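Local coordinates for protein leucine aminopeptidase 2 (Saccharomyces cerevisiae, PDB 2XQ0) that cleaves amino-terminal residues from di- and tripeptides as a zinc aminopeptidase of the M1 family and, weakly, hydrolyses epoxides such as leukotriene A4, at residues V79-E91 and G98-D110. Residues are numbered along the deposited sequence; the frame is centred on the assembly and turned at random.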
ATOM      1  N   VAL A  79       7.641 -12.823  31.262  1.00 28.39           N
ATOM      2  CA  VAL A  79       8.586 -13.371  30.294  1.00 30.81           C
ATOM      3  C   VAL A  79       9.251 -14.634  30.844  1.00 32.56           C
ATOM      4  O   VAL A  79       9.735 -14.645  31.988  1.00 39.20           O
ATOM      5  CB  VAL A  79       9.711 -12.382  29.993  1.00 27.08           C
ATOM      6  CG1 VAL A  79      10.657 -12.991  28.968  1.00 25.66           C
ATOM      7  CG2 VAL A  79       9.153 -11.043  29.505  1.00 26.14           C
ATOM      8  N   HIS A  80       9.291 -15.679  30.026  1.00 32.85           N
ATOM      9  CA  HIS A  80       9.958 -16.928  30.388  1.00 31.89           C
ATOM     10  C   HIS A  80      10.955 -17.310  29.300  1.00 34.35           C
ATOM     11  O   HIS A  80      10.686 -17.142  28.107  1.00 35.36           O
ATOM     12  CB  HIS A  80       8.946 -18.059  30.512  1.00 33.44           C
ATOM     13  CG  HIS A  80       8.069 -17.971  31.718  1.00 39.08           C
ATOM     14  ND1 HIS A  80       6.893 -17.253  31.732  1.00 39.01           N
ATOM     15  CD2 HIS A  80       8.174 -18.543  32.939  1.00 42.81           C
ATOM     16  CE1 HIS A  80       6.322 -17.370  32.916  1.00 46.66           C
ATOM     17  NE2 HIS A  80       7.079 -18.146  33.670  1.00 48.43           N
ATOM     18  N   ILE A  81      12.113 -17.807  29.717  1.00 34.99           N
ATOM     19  CA  ILE A  81      13.064 -18.438  28.809  1.00 32.08           C
ATOM     20  C   ILE A  81      13.283 -19.889  29.251  1.00 38.17           C
ATOM     21  O   ILE A  81      13.586 -20.153  30.410  1.00 36.35           O
ATOM     22  CB  ILE A  81      14.397 -17.684  28.773  1.00 40.75           C
ATOM     23  CG1 ILE A  81      14.206 -16.323  28.085  1.00 42.12           C
ATOM     24  CG2 ILE A  81      15.445 -18.509  28.040  1.00 36.80           C
ATOM     25  CD1 ILE A  81      15.364 -15.349  28.278  1.00 37.24           C
ATOM     26  N   ASP A  82      13.094 -20.827  28.334  1.00 39.29           N
ATOM     27  CA  ASP A  82      13.217 -22.238  28.660  1.00 47.15           C
ATOM     28  C   ASP A  82      12.403 -22.623  29.897  1.00 49.29           C
ATOM     29  O   ASP A  82      12.910 -23.279  30.804  1.00 62.76           O
ATOM     30  CB  ASP A  82      14.690 -22.597  28.854  1.00 42.42           C
ATOM     31  CG  ASP A  82      15.469 -22.520  27.562  1.00 43.71           C
ATOM     32  OD1 ASP A  82      14.824 -22.469  26.490  1.00 48.31           O
ATOM     33  OD2 ASP A  82      16.716 -22.507  27.609  1.00 49.87           O
ATOM     34  N   GLY A  83      11.143 -22.204  29.929  1.00 45.72           N
ATOM     35  CA  GLY A  83      10.246 -22.553  31.013  1.00 48.17           C
ATOM     36  C   GLY A  83      10.446 -21.773  32.302  1.00 54.47           C
ATOM     37  O   GLY A  83       9.616 -21.862  33.210  1.00 59.81           O
ATOM     38  N   SER A  84      11.534 -21.009  32.398  1.00 45.93           N
ATOM     39  CA  SER A  84      11.831 -20.292  33.635  1.00 45.12           C
ATOM     40  C   SER A  84      11.613 -18.791  33.516  1.00 36.29           C
ATOM     41  O   SER A  84      11.886 -18.208  32.483  1.00 37.42           O
ATOM     42  CB  SER A  84      13.264 -20.571  34.103  1.00 55.20           C
ATOM     43  OG  SER A  84      13.397 -21.891  34.600  1.00 61.00           O
ATOM     44  N   LYS A  85      11.145 -18.177  34.598  1.00 39.06           N
ATOM     45  CA  LYS A  85      10.900 -16.741  34.634  1.00 39.34           C
ATOM     46  C   LYS A  85      12.195 -15.974  34.371  1.00 38.49           C
ATOM     47  O   LYS A  85      13.241 -16.275  34.948  1.00 46.20           O
ATOM     48  CB  LYS A  85      10.288 -16.334  35.982  1.00 55.36           C
ATOM     49  CG  LYS A  85       9.489 -15.024  35.972  1.00 62.98           C
ATOM     50  CD  LYS A  85       8.124 -15.180  35.282  1.00 61.49           C
ATOM     51  CE  LYS A  85       7.402 -13.835  35.115  1.00 52.81           C
ATOM     52  NZ  LYS A  85       8.188 -12.844  34.305  1.00 37.36           N
ATOM     53  N   ALA A  86      12.126 -14.978  33.497  1.00 33.48           N
ATOM     54  CA  ALA A  86      13.314 -14.223  33.132  1.00 35.66           C
ATOM     55  C   ALA A  86      13.155 -12.755  33.493  1.00 36.23           C
ATOM     56  O   ALA A  86      12.099 -12.169  33.282  1.00 39.55           O
ATOM     57  CB  ALA A  86      13.611 -14.384  31.650  1.00 42.17           C
ATOM     58  N   ASP A  87      14.202 -12.164  34.050  1.00 32.45           N
ATOM     59  CA  ASP A  87      14.162 -10.749  34.394  1.00 37.32           C
ATOM     60  C   ASP A  87      13.986  -9.910  33.134  1.00 36.05           C
ATOM     61  O   ASP A  87      14.601 -10.202  32.109  1.00 34.25           O
ATOM     62  CB  ASP A  87      15.442 -10.342  35.120  1.00 40.20           C
ATOM     63  CG  ASP A  87      15.490 -10.861  36.558  1.00 53.31           C
ATOM     64  OD1 ASP A  87      14.428 -11.259  37.088  1.00 55.21           O
ATOM     65  OD2 ASP A  87      16.590 -10.860  37.157  1.00 54.70           O
ATOM     66  N   PHE A  88      13.157  -8.867  33.215  1.00 29.05           N
ATOM     67  CA  PHE A  88      12.946  -7.984  32.076  1.00 31.41           C
ATOM     68  C   PHE A  88      12.555  -6.597  32.553  1.00 32.05           C
ATOM     69  O   PHE A  88      12.053  -6.435  33.664  1.00 30.58           O
ATOM     70  CB  PHE A  88      11.878  -8.557  31.119  1.00 26.91           C
ATOM     71  CG  PHE A  88      10.472  -8.509  31.656  1.00 29.51           C
ATOM     72  CD1 PHE A  88       9.630  -7.440  31.352  1.00 33.22           C
ATOM     73  CD2 PHE A  88       9.985  -9.530  32.461  1.00 32.40           C
ATOM     74  CE1 PHE A  88       8.326  -7.391  31.852  1.00 29.81           C
ATOM     75  CE2 PHE A  88       8.689  -9.486  32.963  1.00 31.70           C
ATOM     76  CZ  PHE A  88       7.863  -8.412  32.660  1.00 34.64           C
ATOM     77  N   GLN A  89      12.780  -5.606  31.698  1.00 25.11           N
ATOM     78  CA  GLN A  89      12.439  -4.217  31.995  1.00 31.35           C
ATOM     79  C   GLN A  89      12.080  -3.502  30.696  1.00 34.68           C
ATOM     80  O   GLN A  89      12.766  -3.641  29.687  1.00 35.08           O
ATOM     81  CB  GLN A  89      13.605  -3.505  32.688  1.00 30.58           C
ATOM     82  CG  GLN A  89      13.419  -1.985  32.898  1.00 38.71           C
ATOM     83  CD  GLN A  89      12.501  -1.639  34.062  1.00 39.42           C
ATOM     84  OE1 GLN A  89      11.576  -0.829  33.929  1.00 39.95           O
ATOM     85  NE2 GLN A  89      12.749  -2.251  35.208  1.00 37.40           N
ATOM     86  N   ILE A  90      10.988  -2.754  30.726  1.00 30.13           N
ATOM     87  CA  ILE A  90      10.597  -1.904  29.618  1.00 27.47           C
ATOM     88  C   ILE A  90      11.275  -0.553  29.807  1.00 31.23           C
ATOM     89  O   ILE A  90      11.342  -0.034  30.925  1.00 25.26           O
ATOM     90  CB  ILE A  90       9.053  -1.735  29.573  1.00 32.66           C
ATOM     91  CG1 ILE A  90       8.594  -1.222  28.221  1.00 28.38           C
ATOM     92  CG2 ILE A  90       8.556  -0.823  30.701  1.00 41.78           C
ATOM     93  CD1 ILE A  90       8.610  -2.294  27.156  1.00 40.92           C
ATOM     94  N   GLU A  91      11.827  -0.007  28.730  1.00 27.40           N
ATOM     95  CA  GLU A  91      12.434   1.310  28.799  1.00 26.54           C
ATOM     96  C   GLU A  91      11.369   2.343  28.486  1.00 20.63           C
ATOM     97  O   GLU A  91      10.362   2.022  27.858  1.00 25.29           O
ATOM     98  CB  GLU A  91      13.599   1.404  27.802  1.00 28.50           C
ATOM     99  CG  GLU A  91      14.778   0.500  28.167  1.00 32.71           C
ATOM    100  CD  GLU A  91      16.009   0.757  27.315  1.00 42.93           C
ATOM    101  OE1 GLU A  91      15.867   1.375  26.242  1.00 43.07           O
ATOM    102  OE2 GLU A  91      17.122   0.339  27.715  1.00 39.33           O
ATOM    103  N   GLY A  98       9.334   3.866  19.814  1.00 16.61           N
ATOM    104  CA  GLY A  98       8.642   3.111  20.852  1.00 20.11           C
ATOM    105  C   GLY A  98       9.440   2.786  22.113  1.00 20.54           C
ATOM    106  O   GLY A  98      10.396   3.490  22.481  1.00 25.81           O
ATOM    107  N   SER A  99       9.041   1.702  22.786  1.00 22.77           N
ATOM    108  CA  SER A  99       9.594   1.345  24.088  1.00 24.52           C
ATOM    109  C   SER A  99      10.385   0.056  23.974  1.00 26.90           C
ATOM    110  O   SER A  99       9.829  -0.999  23.720  1.00 30.03           O
ATOM    111  CB  SER A  99       8.468   1.162  25.122  1.00 23.36           C
ATOM    112  OG  SER A  99       7.716   2.355  25.284  1.00 25.82           O
ATOM    113  N   ARG A 100      11.691   0.128  24.173  1.00 27.84           N
ATOM    114  CA  ARG A 100      12.504  -1.073  24.074  1.00 20.43           C
ATOM    115  C   ARG A 100      12.205  -2.004  25.246  1.00 22.90           C
ATOM    116  O   ARG A 100      12.140  -1.568  26.389  1.00 23.84           O
ATOM    117  CB  ARG A 100      13.992  -0.710  24.053  1.00 21.74           C
ATOM    118  CG  ARG A 100      14.919  -1.919  23.984  1.00 23.81           C
ATOM    119  CD  ARG A 100      16.400  -1.492  24.103  1.00 23.37           C
ATOM    120  NE  ARG A 100      16.923  -0.924  22.863  1.00 26.01           N
ATOM    121  CZ  ARG A 100      17.404   0.309  22.744  1.00 30.31           C
ATOM    122  NH1 ARG A 100      17.431   1.112  23.792  1.00 29.91           N
ATOM    123  NH2 ARG A 100      17.863   0.741  21.575  1.00 32.04           N
ATOM    124  N   LEU A 101      12.037  -3.292  24.959  1.00 23.37           N
ATOM    125  CA  LEU A 101      11.849  -4.290  25.998  1.00 24.40           C
ATOM    126  C   LEU A 101      13.173  -5.001  26.179  1.00 28.27           C
ATOM    127  O   LEU A 101      13.730  -5.527  25.224  1.00 26.54           O
ATOM    128  CB  LEU A 101      10.781  -5.306  25.587  1.00 22.13           C
ATOM    129  CG  LEU A 101      10.735  -6.624  26.368  1.00 25.99           C
ATOM    130  CD1 LEU A 101      10.371  -6.391  27.857  1.00 25.72           C
ATOM    131  CD2 LEU A 101       9.739  -7.595  25.710  1.00 25.03           C
ATOM    132  N   VAL A 102      13.674  -5.025  27.406  1.00 24.39           N
ATOM    133  CA  VAL A 102      15.013  -5.538  27.665  1.00 24.72           C
ATOM    134  C   VAL A 102      14.903  -6.793  28.515  1.00 33.16           C
ATOM    135  O   VAL A 102      14.297  -6.775  29.587  1.00 31.87           O
ATOM    136  CB  VAL A 102      15.850  -4.501  28.402  1.00 30.21           C
ATOM    137  CG1 VAL A 102      17.197  -5.101  28.824  1.00 33.58           C
ATOM    138  CG2 VAL A 102      16.028  -3.252  27.514  1.00 22.42           C
ATOM    139  N   ILE A 103      15.476  -7.884  28.028  1.00 29.46           N
ATOM    140  CA  ILE A 103      15.321  -9.172  28.685  1.00 32.72           C
ATOM    141  C   ILE A 103      16.691  -9.758  28.980  1.00 27.87           C
ATOM    142  O   ILE A 103      17.560  -9.772  28.119  1.00 29.79           O
ATOM    143  CB  ILE A 103      14.528 -10.169  27.802  1.00 29.03           C
ATOM    144  CG1 ILE A 103      13.144  -9.611  27.468  1.00 24.10           C
ATOM    145  CG2 ILE A 103      14.400 -11.519  28.512  1.00 30.54           C
ATOM    146  CD1 ILE A 103      12.427 -10.343  26.306  1.00 27.71           C
ATOM    147  N   ASN A 104      16.884 -10.228  30.205  1.00 28.78           N
ATOM    148  CA  ASN A 104      18.127 -10.872  30.581  1.00 34.65           C
ATOM    149  C   ASN A 104      18.053 -12.332  30.206  1.00 39.74           C
ATOM    150  O   ASN A 104      17.212 -13.053  30.730  1.00 42.90           O
ATOM    151  CB  ASN A 104      18.341 -10.747  32.093  1.00 43.23           C
ATOM    152  CG  ASN A 104      19.412 -11.688  32.611  1.00 57.23           C
ATOM    153  OD1 ASN A 104      20.491 -11.803  32.029  1.00 63.22           O
ATOM    154  ND2 ASN A 104      19.118 -12.363  33.714  1.00 65.08           N
ATOM    155  N   ASN A 105      18.913 -12.782  29.295  1.00 42.89           N
ATOM    156  CA  ASN A 105      18.891 -14.200  28.944  1.00 55.10           C
ATOM    157  C   ASN A 105      20.056 -14.997  29.532  1.00 69.72           C
ATOM    158  O   ASN A 105      21.138 -15.085  28.947  1.00 71.34           O
ATOM    159  CB  ASN A 105      18.734 -14.436  27.435  1.00 56.85           C
ATOM    160  CG  ASN A 105      19.849 -13.830  26.622  1.00 65.81           C
ATOM    161  OD1 ASN A 105      20.435 -12.815  26.999  1.00 78.18           O
ATOM    162  ND2 ASN A 105      20.145 -14.446  25.485  1.00 65.86           N
ATOM    163  N   ALA A 106      19.813 -15.567  30.708  1.00 76.01           N
ATOM    164  CA  ALA A 106      20.778 -16.440  31.359  1.00 79.98           C
ATOM    165  C   ALA A 106      20.616 -17.872  30.853  1.00 80.88           C
ATOM    166  O   ALA A 106      21.120 -18.815  31.464  1.00 80.94           O
ATOM    167  CB  ALA A 106      20.609 -16.382  32.869  1.00 77.22           C
ATOM    168  N   SER A 107      19.908 -18.026  29.736  1.00 77.11           N
ATOM    169  CA  SER A 107      19.706 -19.337  29.128  1.00 71.56           C
ATOM    170  C   SER A 107      21.042 -20.030  28.916  1.00 75.13           C
ATOM    171  O   SER A 107      22.052 -19.389  28.621  1.00 67.94           O
ATOM    172  CB  SER A 107      18.955 -19.220  27.800  1.00 66.35           C
ATOM    173  OG  SER A 107      19.735 -18.555  26.824  1.00 59.22           O
ATOM    174  N   CYS A 108      21.040 -21.349  29.068  1.00 84.62           N
ATOM    175  CA  CYS A 108      22.272 -22.121  29.042  1.00 86.06           C
ATOM    176  C   CYS A 108      22.845 -22.262  27.634  1.00 80.63           C
ATOM    177  O   CYS A 108      24.051 -22.107  27.430  1.00 81.99           O
ATOM    178  CB  CYS A 108      22.050 -23.497  29.674  1.00 87.22           C
ATOM    179  SG  CYS A 108      21.641 -23.445  31.442  1.00 94.03           S
ATOM    180  N   ASN A 109      21.982 -22.538  26.663  1.00 63.91           N
ATOM    181  CA  ASN A 109      22.446 -22.855  25.315  1.00 65.35           C
ATOM    182  C   ASN A 109      22.243 -21.751  24.295  1.00 61.42           C
ATOM    183  O   ASN A 109      21.492 -20.804  24.531  1.00 61.28           O
ATOM    184  CB  ASN A 109      21.785 -24.137  24.819  1.00 70.68           C
ATOM    185  CG  ASN A 109      22.049 -25.307  25.737  1.00 77.74           C
ATOM    186  OD1 ASN A 109      22.889 -26.157  25.448  1.00 81.76           O
ATOM    187  ND2 ASN A 109      21.342 -25.350  26.861  1.00 77.07           N
ATOM    188  N   ASP A 110      22.921 -21.882  23.158  1.00 61.28           N
ATOM    189  CA  ASP A 110      22.788 -20.922  22.065  1.00 59.54           C
ATOM    190  C   ASP A 110      21.370 -20.922  21.516  1.00 48.82           C
ATOM    191  O   ASP A 110      20.824 -19.864  21.194  1.00 47.13           O
ATOM    192  CB  ASP A 110      23.784 -21.222  20.946  1.00 65.22           C
ATOM    193  CG  ASP A 110      25.177 -20.707  21.250  1.00 76.43           C
ATOM    194  OD1 ASP A 110      25.425 -20.280  22.402  1.00 81.66           O
ATOM    195  OD2 ASP A 110      26.025 -20.728  20.332  1.00 77.19           O
TER
HETATM  196  O   HOH W   1      16.977 -13.468  34.890  1.00 55.20           O
HETATM  197  O   HOH W   2       7.626   2.632  27.855  1.00 31.04           O
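Glu91 and Arg100 lie side by side, pointing the same way, and their charged ends meet in a salt bridge, Glu91 OE1 to Arg100 NH1 at 2.9 Å. The glutamate is extended beyond CG, whereas the arginine bends at chi3 (-77°), bringing NH1 back to the syn side of the carboxylate with the two planes almost perpendicular. Arg100 also gives NE to the carbonyl of Leu22, and its guanidinium thus has two acceptors, one at NE and one at NH1. An alanine in place of Glu91 would probably leave NH1 without this carboxylate mate and bare the methyl CG2 of Val102, over which the acid now lies. Between the two strands, Gln89 and Val102 form a hydrogen-bonded antiparallel pair, N to O in both directions, and the amides of Glu91 and Asn104 extend the ladder to Arg100 O and Asp87 O. This is the beta hairpin of strands 84-90 and 101-104, part of the large sheet of the M1 N-terminal domain and well away from the zinc site; strand 66-69 flanks 101-104 on its other side. On the face shared by Phe88, Ile90, Leu101 and Ile103 the contacts are apolar. The Phe88 ring receives Val79 CG2 over one face, while its CD1 meets Leu101 CD1 obliquely at 3.7 Å. Beta-branched Ile103 suits a central place because its two arms part: CG1, anti to the carbonyl carbon (chi1 -58°), reaches Phe88 CB, while CG2 falls anti to the backbone N and lies 4.0 Å from both Val79 CG1 and Ile81 CD1. Where the type I' turn Ile81-Ser84 begins, Ile81 spreads its own branches, CD1 against Asn105 CB and CG2 against Ser107 CB, each at 3.6 Å. At the hairpin's opposite end, a water links Ser99 OG to Glu91 O.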